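Local coordinates for putative glycosylhydrolase (Parabacteroides distasonis, PDB 3S5Q), which is a putative glycosyl hydrolase, probably of the 3-keto-disaccharide hydrolase family, with a concanavalin A-like lectin/glucanase fold, at residues 144-149 and 156-161; 93-98 and 138-143. All coordinates share one frame; numbering follows the deposited sequence.

Contact 1: 144-149 and 156-161; sequences GQQIDI and IVSANL. With EDO (1,2-ethanediol), chain E.
The D148 carboxylate meets the hydroxyl of S158, and the Q146 amide lies over the carbonyl oxygen of A159, on the polar face of this antiparallel hairpin. S158 OG donates to D148 OD1 at 2.6 Å from the syn side, 24° out of the carboxylate plane; S158 CB already points to the face that D148 shares. H155, earlier in strand 154-160, also hydrogen-bonds OD1 through NE2. The other oxygen, OD2, accepts Q146 NE2 at 3.1 Å, again syn, with the acceptor almost in the amide plane. To put the amide there the Q146 chain folds at chi2 (56°), and one flat side of the amide then faces the A159 carbonyl oxygen, 3.5 Å from Q146 CD. At the oxygen end of this amide sits the CB of N160, whose own amide plane is turned by 50°. N160 OD1 accepts a hydrogen bond from the backbone N of A162 and another from a water that also donates to Q145 OE1.

The opposite face is apolar. I149 and V157 lie side by side, with I149 CD1 3.9 Å from V157 CB, while I147 CG1 meets L161 CG at 4.0 Å. Regular backbone pairing runs from L161 N to V157 O, and then a classic beta bulge sets both I156 and V157 against I149: their two N-H groups share I149 O through weak bonds. On the strand's other side, S158 N makes a weak bond to a 1,2-ethanediol.

Sequence alternation thus yields an amphipathic hairpin: hydrophobic side chains turn toward strand 93-98 and the loop at I117, and on the partly exposed face neighbouring donors restrict the rotation of the carboxylate.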
ATOM      1  N   GLY A 144      11.932   5.152  -9.419  1.00 21.93           N
ATOM      2  CA  GLY A 144      12.190   6.552  -9.120  1.00 20.68           C
ATOM      3  C   GLY A 144      10.896   7.353  -8.940  1.00 19.65           C
ATOM      4  O   GLY A 144      10.051   7.049  -8.098  1.00 18.33           O
ATOM      5  N   GLN A 145      10.756   8.419  -9.723  1.00 19.42           N
ATOM      6  CA  GLN A 145       9.570   9.269  -9.610  1.00 19.39           C
ATOM      7  C   GLN A 145       8.297   8.729 -10.295  1.00 19.52           C
ATOM      8  O   GLN A 145       7.197   9.269 -10.083  1.00 19.89           O
ATOM      9  CB  GLN A 145       9.884  10.658 -10.100  1.00 20.85           C
ATOM     10  CG  GLN A 145      10.922  11.384  -9.267  1.00 20.21           C
ATOM     11  CD  GLN A 145      11.095  12.837  -9.705  1.00 24.56           C
ATOM     12  OE1 GLN A 145      11.515  13.116 -10.836  1.00 24.25           O
ATOM     13  NE2 GLN A 145      10.784  13.772  -8.801  1.00 21.56           N
ATOM     14  N   GLN A 146       8.419   7.610 -11.002  1.00 19.51           N
ATOM     15  CA  GLN A 146       7.278   7.000 -11.691  1.00 20.15           C
ATOM     16  C   GLN A 146       6.634   5.921 -10.824  1.00 19.43           C
ATOM     17  O   GLN A 146       7.262   4.915 -10.513  1.00 18.75           O
ATOM     18  CB  GLN A 146       7.742   6.476 -13.077  1.00 20.90           C
ATOM     19  CG  GLN A 146       6.591   5.936 -13.960  1.00 20.93           C
ATOM     20  CD  GLN A 146       5.472   6.968 -14.187  1.00 23.58           C
ATOM     21  OE1 GLN A 146       5.737   8.122 -14.536  1.00 22.47           O
ATOM     22  NE2 GLN A 146       4.228   6.546 -13.990  1.00 21.89           N
ATOM     23  N   ILE A 147       5.393   6.168 -10.400  1.00 18.98           N
ATOM     24  CA  ILE A 147       4.662   5.281  -9.501  1.00 19.91           C
ATOM     25  C   ILE A 147       3.479   4.702 -10.272  1.00 19.73           C
ATOM     26  O   ILE A 147       2.723   5.453 -10.843  1.00 20.88           O
ATOM     27  CB  ILE A 147       4.129   6.002  -8.256  1.00 18.90           C
ATOM     28  CG1 ILE A 147       5.269   6.787  -7.553  1.00 21.91           C
ATOM     29  CG2 ILE A 147       3.388   4.994  -7.318  1.00 19.38           C
ATOM     30  CD1 ILE A 147       6.551   5.961  -7.308  1.00 21.57           C
ATOM     31  N   ASP A 148       3.358   3.380 -10.284  1.00 20.09           N
ATOM     32  CA  ASP A 148       2.236   2.695 -10.914  1.00 20.13           C
ATOM     33  C   ASP A 148       1.623   1.694  -9.966  1.00 19.85           C
ATOM     34  O   ASP A 148       2.331   0.941  -9.329  1.00 19.61           O
ATOM     35  CB  ASP A 148       2.677   2.044 -12.216  1.00 21.14           C
ATOM     36  CG  ASP A 148       2.927   3.079 -13.310  1.00 23.55           C
ATOM     37  OD1 ASP A 148       1.936   3.508 -13.961  1.00 25.75           O
ATOM     38  OD2 ASP A 148       4.094   3.493 -13.473  1.00 26.26           O
ATOM     39  N   ILE A 149       0.298   1.750  -9.855  1.00 19.09           N
ATOM     40  CA  ILE A 149      -0.443   0.880  -8.955  0.50 19.53           C
ATOM     41  C   ILE A 149      -1.453   0.047  -9.740  1.00 19.51           C
ATOM     42  O   ILE A 149      -2.273   0.578 -10.498  1.00 19.73           O
ATOM     43  CB  ILE A 149      -1.165   1.695  -7.855  0.50 19.48           C
ATOM     44  CG1 ILE A 149      -0.125   2.516  -7.061  0.50 19.43           C
ATOM     45  CG2 ILE A 149      -1.975   0.764  -6.951  0.50 19.90           C
ATOM     46  CD1 ILE A 149      -0.701   3.662  -6.326  0.50 19.37           C
ATOM     47  N   ILE A 156      -4.846   1.183 -11.976  1.00 21.91           N
ATOM     48  CA  ILE A 156      -5.675   2.282 -11.488  1.00 20.84           C
ATOM     49  C   ILE A 156      -4.930   3.626 -11.332  1.00 19.79           C
ATOM     50  O   ILE A 156      -5.551   4.693 -11.353  1.00 19.13           O
ATOM     51  CB  ILE A 156      -6.409   1.926 -10.164  1.00 21.93           C
ATOM     52  CG1 ILE A 156      -5.451   1.353  -9.131  1.00 20.09           C
ATOM     53  CG2 ILE A 156      -7.593   0.946 -10.431  1.00 21.46           C
ATOM     54  CD1 ILE A 156      -6.023   1.410  -7.685  1.00 20.49           C
ATOM     55  N   VAL A 157      -3.617   3.584 -11.148  1.00 18.87           N
ATOM     56  CA  VAL A 157      -2.868   4.816 -10.911  1.00 19.19           C
ATOM     57  C   VAL A 157      -1.565   4.764 -11.653  1.00 20.12           C
ATOM     58  O   VAL A 157      -0.867   3.754 -11.646  1.00 20.26           O
ATOM     59  CB  VAL A 157      -2.621   5.110  -9.362  1.00 19.48           C
ATOM     60  CG1 VAL A 157      -1.874   6.480  -9.119  1.00 20.53           C
ATOM     61  CG2 VAL A 157      -3.887   5.054  -8.586  1.00 19.01           C
ATOM     62  N   SER A 158      -1.261   5.867 -12.320  1.00 21.04           N
ATOM     63  CA  SER A 158       0.047   6.093 -12.930  1.00 21.69           C
ATOM     64  C   SER A 158       0.335   7.548 -12.605  1.00 22.14           C
ATOM     65  O   SER A 158      -0.479   8.433 -12.907  1.00 23.23           O
ATOM     66  CB  SER A 158       0.036   5.862 -14.434  1.00 22.17           C
ATOM     67  OG  SER A 158       1.370   5.833 -14.949  1.00 24.81           O
ATOM     68  N   ALA A 159       1.453   7.795 -11.944  1.00 21.24           N
ATOM     69  CA  ALA A 159       1.792   9.130 -11.515  1.00 21.38           C
ATOM     70  C   ALA A 159       3.293   9.376 -11.637  1.00 20.91           C
ATOM     71  O   ALA A 159       4.121   8.498 -11.333  1.00 21.41           O
ATOM     72  CB  ALA A 159       1.238   9.360 -10.051  1.00 21.05           C
ATOM     73  N   ASN A 160       3.645  10.552 -12.156  1.00 20.09           N
ATOM     74  CA  ASN A 160       5.033  11.006 -12.180  1.00 20.38           C
ATOM     75  C   ASN A 160       5.192  12.098 -11.106  1.00 19.30           C
ATOM     76  O   ASN A 160       4.619  13.200 -11.241  1.00 18.26           O
ATOM     77  CB  ASN A 160       5.352  11.538 -13.567  1.00 20.76           C
ATOM     78  CG  ASN A 160       6.716  12.185 -13.658  1.00 23.84           C
ATOM     79  OD1 ASN A 160       7.580  12.049 -12.766  1.00 22.04           O
ATOM     80  ND2 ASN A 160       6.930  12.893 -14.766  1.00 30.45           N
ATOM     81  N   LEU A 161       5.933  11.761 -10.042  1.00 18.39           N
ATOM     82  CA  LEU A 161       6.012  12.591  -8.842  1.00 18.37           C
ATOM     83  C   LEU A 161       6.618  13.951  -9.152  1.00 17.16           C
ATOM     84  O   LEU A 161       6.377  14.902  -8.428  1.00 17.00           O
ATOM     85  CB  LEU A 161       6.797  11.907  -7.704  1.00 17.98           C
ATOM     86  CG  LEU A 161       6.208  10.620  -7.067  1.00 18.61           C
ATOM     87  CD1 LEU A 161       7.189  10.145  -5.992  1.00 19.56           C
ATOM     88  CD2 LEU A 161       4.793  10.780  -6.503  1.00 20.39           C
TER
HETATM   89  C1  EDO E 303      -3.797   5.324 -14.981  1.00 39.37           C
HETATM   90  O1  EDO E 303      -3.452   4.803 -16.284  1.00 42.88           O
HETATM   91  C2  EDO E 303      -4.211   6.805 -14.961  1.00 36.73           C
HETATM   92  O2  EDO E 303      -3.930   7.406 -13.680  1.00 32.21           O
HETATM   93  O   HOH W   1      10.065  11.947 -13.436  0.50 22.10           O

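Contact 2: 93-98 and 138-143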
ATOM      1  N   ILE A  93       5.646   8.265   1.175  1.00 20.47           N
ATOM      2  CA  ILE A  93       4.503   8.238   0.290  1.00 20.34           C
ATOM      3  C   ILE A  93       3.621   6.999   0.633  1.00 19.57           C
ATOM      4  O   ILE A  93       4.088   5.849   0.649  1.00 19.98           O
ATOM      5  CB  ILE A  93       4.914   8.238  -1.178  1.00 20.32           C
ATOM      6  CG1 ILE A  93       5.825   9.466  -1.452  1.00 20.25           C
ATOM      7  CG2 ILE A  93       3.620   8.220  -2.039  1.00 21.51           C
ATOM      8  CD1 ILE A  93       6.345   9.561  -2.868  1.00 21.15           C
ATOM      9  N   GLU A  94       2.367   7.271   0.949  1.00 19.34           N
ATOM     10  CA  GLU A  94       1.443   6.199   1.270  1.00 19.80           C
ATOM     11  C   GLU A  94       0.448   5.900   0.150  1.00 19.38           C
ATOM     12  O   GLU A  94      -0.150   6.815  -0.430  1.00 19.23           O
ATOM     13  CB  GLU A  94       0.693   6.459   2.551  1.00 20.21           C
ATOM     14  CG  GLU A  94      -0.023   5.183   3.032  1.00 23.07           C
ATOM     15  CD  GLU A  94      -0.681   5.272   4.382  1.00 25.48           C
ATOM     16  OE1 GLU A  94      -1.060   6.384   4.783  1.00 26.89           O
ATOM     17  OE2 GLU A  94      -0.836   4.190   5.026  1.00 27.83           O
ATOM     18  N   ILE A  95       0.300   4.594  -0.123  1.00 19.13           N
ATOM     19  CA  ILE A  95      -0.716   4.033  -0.990  1.00 18.07           C
ATOM     20  C   ILE A  95      -1.817   3.561  -0.047  1.00 17.42           C
ATOM     21  O   ILE A  95      -1.580   2.727   0.802  1.00 17.50           O
ATOM     22  CB  ILE A  95      -0.189   2.865  -1.777  1.00 19.29           C
ATOM     23  CG1 ILE A  95       1.086   3.255  -2.535  1.00 19.98           C
ATOM     24  CG2 ILE A  95      -1.227   2.308  -2.749  1.00 18.03           C
ATOM     25  CD1 ILE A  95       1.038   4.597  -3.214  1.00 20.93           C
ATOM     26  N   GLN A  96      -3.003   4.128  -0.191  1.00 17.00           N
ATOM     27  CA  GLN A  96      -4.144   3.814   0.691  1.00 17.66           C
ATOM     28  C   GLN A  96      -4.666   2.378   0.526  1.00 18.53           C
ATOM     29  O   GLN A  96      -4.747   1.831  -0.586  1.00 16.54           O
ATOM     30  CB  GLN A  96      -5.283   4.791   0.384  1.00 17.68           C
ATOM     31  CG  GLN A  96      -6.600   4.666   1.237  1.00 18.30           C
ATOM     32  CD  GLN A  96      -6.436   5.101   2.669  1.00 20.50           C
ATOM     33  OE1 GLN A  96      -5.406   4.837   3.278  1.00 19.74           O
ATOM     34  NE2 GLN A  96      -7.467   5.780   3.236  1.00 22.12           N
ATOM     35  N   ILE A  97      -5.102   1.784   1.636  1.00 18.98           N
ATOM     36  CA  ILE A  97      -5.892   0.555   1.563  1.00 19.99           C
ATOM     37  C   ILE A  97      -7.093   0.870   2.380  1.00 19.84           C
ATOM     38  O   ILE A  97      -6.938   1.313   3.491  1.00 19.41           O
ATOM     39  CB  ILE A  97      -5.167  -0.665   2.155  1.00 20.86           C
ATOM     40  CG1 ILE A  97      -4.003  -1.038   1.261  1.00 20.32           C
ATOM     41  CG2 ILE A  97      -6.167  -1.862   2.334  1.00 19.85           C
ATOM     42  CD1 ILE A  97      -3.067  -2.065   1.850  1.00 23.79           C
ATOM     43  N   ALA A  98      -8.275   0.744   1.783  1.00 21.04           N
ATOM     44  CA  ALA A  98      -9.535   1.020   2.495  1.00 22.70           C
ATOM     45  C   ALA A  98     -10.626   0.171   1.918  1.00 23.49           C
ATOM     46  O   ALA A  98     -10.600  -0.188   0.733  1.00 22.81           O
ATOM     47  CB  ALA A  98      -9.930   2.524   2.389  1.00 21.96           C
HETATM   48  N   MSE A 138      -2.531  -6.312  -4.937  1.00 19.75           N
HETATM   49  CA  MSE A 138      -2.067  -4.959  -5.269  1.00 19.80           C
HETATM   50  C   MSE A 138      -0.609  -5.030  -5.642  1.00 19.37           C
HETATM   51  O   MSE A 138       0.161  -5.708  -4.973  1.00 21.77           O
HETATM   52  CB  MSE A 138      -2.272  -4.005  -4.075  1.00 19.99           C
HETATM   53  CG  MSE A 138      -1.529  -2.655  -4.136  1.00 22.37           C
HETATM   54 SE   MSE A 138      -1.906  -1.595  -2.501  0.75 23.19          SE
HETATM   55  CE  MSE A 138      -3.428  -0.899  -3.287  1.00 14.65           C
ATOM     56  N   ILE A 139      -0.252  -4.382  -6.739  1.00 18.24           N
ATOM     57  CA  ILE A 139       1.126  -4.405  -7.230  1.00 18.39           C
ATOM     58  C   ILE A 139       1.550  -2.944  -7.396  1.00 18.19           C
ATOM     59  O   ILE A 139       0.905  -2.174  -8.120  1.00 19.55           O
ATOM     60  CB  ILE A 139       1.285  -5.172  -8.555  1.00 17.90           C
ATOM     61  CG1 ILE A 139       0.588  -6.552  -8.453  1.00 17.09           C
ATOM     62  CG2 ILE A 139       2.801  -5.344  -8.917  1.00 18.05           C
ATOM     63  CD1 ILE A 139       0.534  -7.294  -9.768  1.00 17.53           C
ATOM     64  N   ILE A 140       2.565  -2.561  -6.648  1.00 18.65           N
ATOM     65  CA  ILE A 140       3.092  -1.179  -6.653  1.00 18.07           C
ATOM     66  C   ILE A 140       4.429  -1.213  -7.384  1.00 17.87           C
ATOM     67  O   ILE A 140       5.355  -1.878  -6.937  1.00 18.47           O
ATOM     68  CB  ILE A 140       3.292  -0.619  -5.235  1.00 16.95           C
ATOM     69  CG1 ILE A 140       1.963  -0.628  -4.441  1.00 16.47           C
ATOM     70  CG2 ILE A 140       4.006   0.811  -5.301  1.00 17.96           C
ATOM     71  CD1 ILE A 140       2.105  -0.604  -2.939  1.00 15.49           C
ATOM     72  N   THR A 141       4.513  -0.499  -8.497  1.00 18.30           N
ATOM     73  CA  THR A 141       5.789  -0.349  -9.221  1.00 18.60           C
ATOM     74  C   THR A 141       6.279   1.028  -8.856  1.00 18.96           C
ATOM     75  O   THR A 141       5.569   2.014  -9.082  1.00 18.02           O
ATOM     76  CB  THR A 141       5.675  -0.509 -10.755  1.00 19.02           C
ATOM     77  OG1 THR A 141       5.081  -1.784 -11.063  1.00 19.80           O
ATOM     78  CG2 THR A 141       7.086  -0.416 -11.428  1.00 18.67           C
ATOM     79  N   ALA A 142       7.481   1.063  -8.277  1.00 19.13           N
ATOM     80  CA  ALA A 142       8.117   2.284  -7.743  1.00 19.04           C
ATOM     81  C   ALA A 142       9.454   2.465  -8.420  1.00 19.31           C
ATOM     82  O   ALA A 142      10.501   1.951  -7.972  1.00 18.87           O
ATOM     83  CB  ALA A 142       8.299   2.194  -6.210  1.00 19.89           C
ATOM     84  N   LYS A 143       9.447   3.199  -9.516  1.00 19.64           N
ATOM     85  CA  LYS A 143      10.660   3.319 -10.326  0.50 20.72           C
ATOM     86  C   LYS A 143      11.057   4.782 -10.342  1.00 20.95           C
ATOM     87  O   LYS A 143      10.561   5.564 -11.144  1.00 21.85           O
ATOM     88  CB  LYS A 143      10.411   2.767 -11.734  0.50 20.59           C
ATOM     89  CG  LYS A 143      11.661   2.333 -12.456  0.50 21.78           C
ATOM     90  CD  LYS A 143      11.379   2.081 -13.910  0.50 21.27           C
ATOM     91  CE  LYS A 143      11.945   0.765 -14.342  0.50 23.78           C
ATOM     92  NZ  LYS A 143      11.238   0.245 -15.551  0.50 24.71           N
TER
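I95 faces M138 and I140, giving one branch to each, and so carries the contact from strand 93-98 to strand 138-143. Its chi1 of -54° sets CG1 beside the backbone N and CG2 anti to it, which directs CG1 to I140 and CG2 to M138. CG2 meets the end of M138, a selenomethionine, at 3.9 Å from CE, with SE almost as near. CG1 lies 4.0 Å from I140 CD1, and the two isoleucines pass alongside one another, pointing contrary ways, instead of meeting head on. I95 and M138 cross at a slant.

M138 runs straight out from its strand through SE, since chi1 and chi2 are both close to 180°. The bend comes at chi3 (-87°), which swings CE across I95 and up to the backbone, 4.1 Å from Q96 O. The side of the selenium is met by I97, whose CB points neither at 138-143 nor from it, but whose outer atoms come nearer, CG1 reaching 4.3 Å from SE.

The strands run nearly antiparallel, at 169°, yet their axes are 10.5 Å apart. This is the spacing of two layers packed face to face, where side chains and not backbone bonds bridge the gap. The backbone of 93-98 bonds elsewhere: I95 with V78 in the neighbouring strand of its own sheet, Q96 with G115 and S116 in a loop. V78 also touches I97 and I140, F68 touches I97, and L151 touches M138.

Every residue that touches here is buried, and the meeting side chains are all hydrocarbon or selenium. Cohesion therefore comes from dispersion and the exclusion of water, as expected of the interior of the beta sandwich that concanavalin A-like proteins share.

Overall arrangement
Following the chain from the N terminus, strand 93-98 comes first, at an outer position in the five-strand sheet. Contact 2 closes a loop of 39 residues when 138-143 returns against it in the other layer. The chain then turns at once through G144 into strand 146-151, and after six intervening residues, four of them still strand, contact 1 closes the hairpin with 156-161. The two contacts are therefore in series, neither enclosing the other. They are joined laterally, since D148 O probably accepts a hydrogen bond from T141 N at 2.7 Å, and across the layers, since I95 and I93 pack against I149 and L161. Together they tie the hairpin and its preceding strand beneath one edge strand of the sandwich.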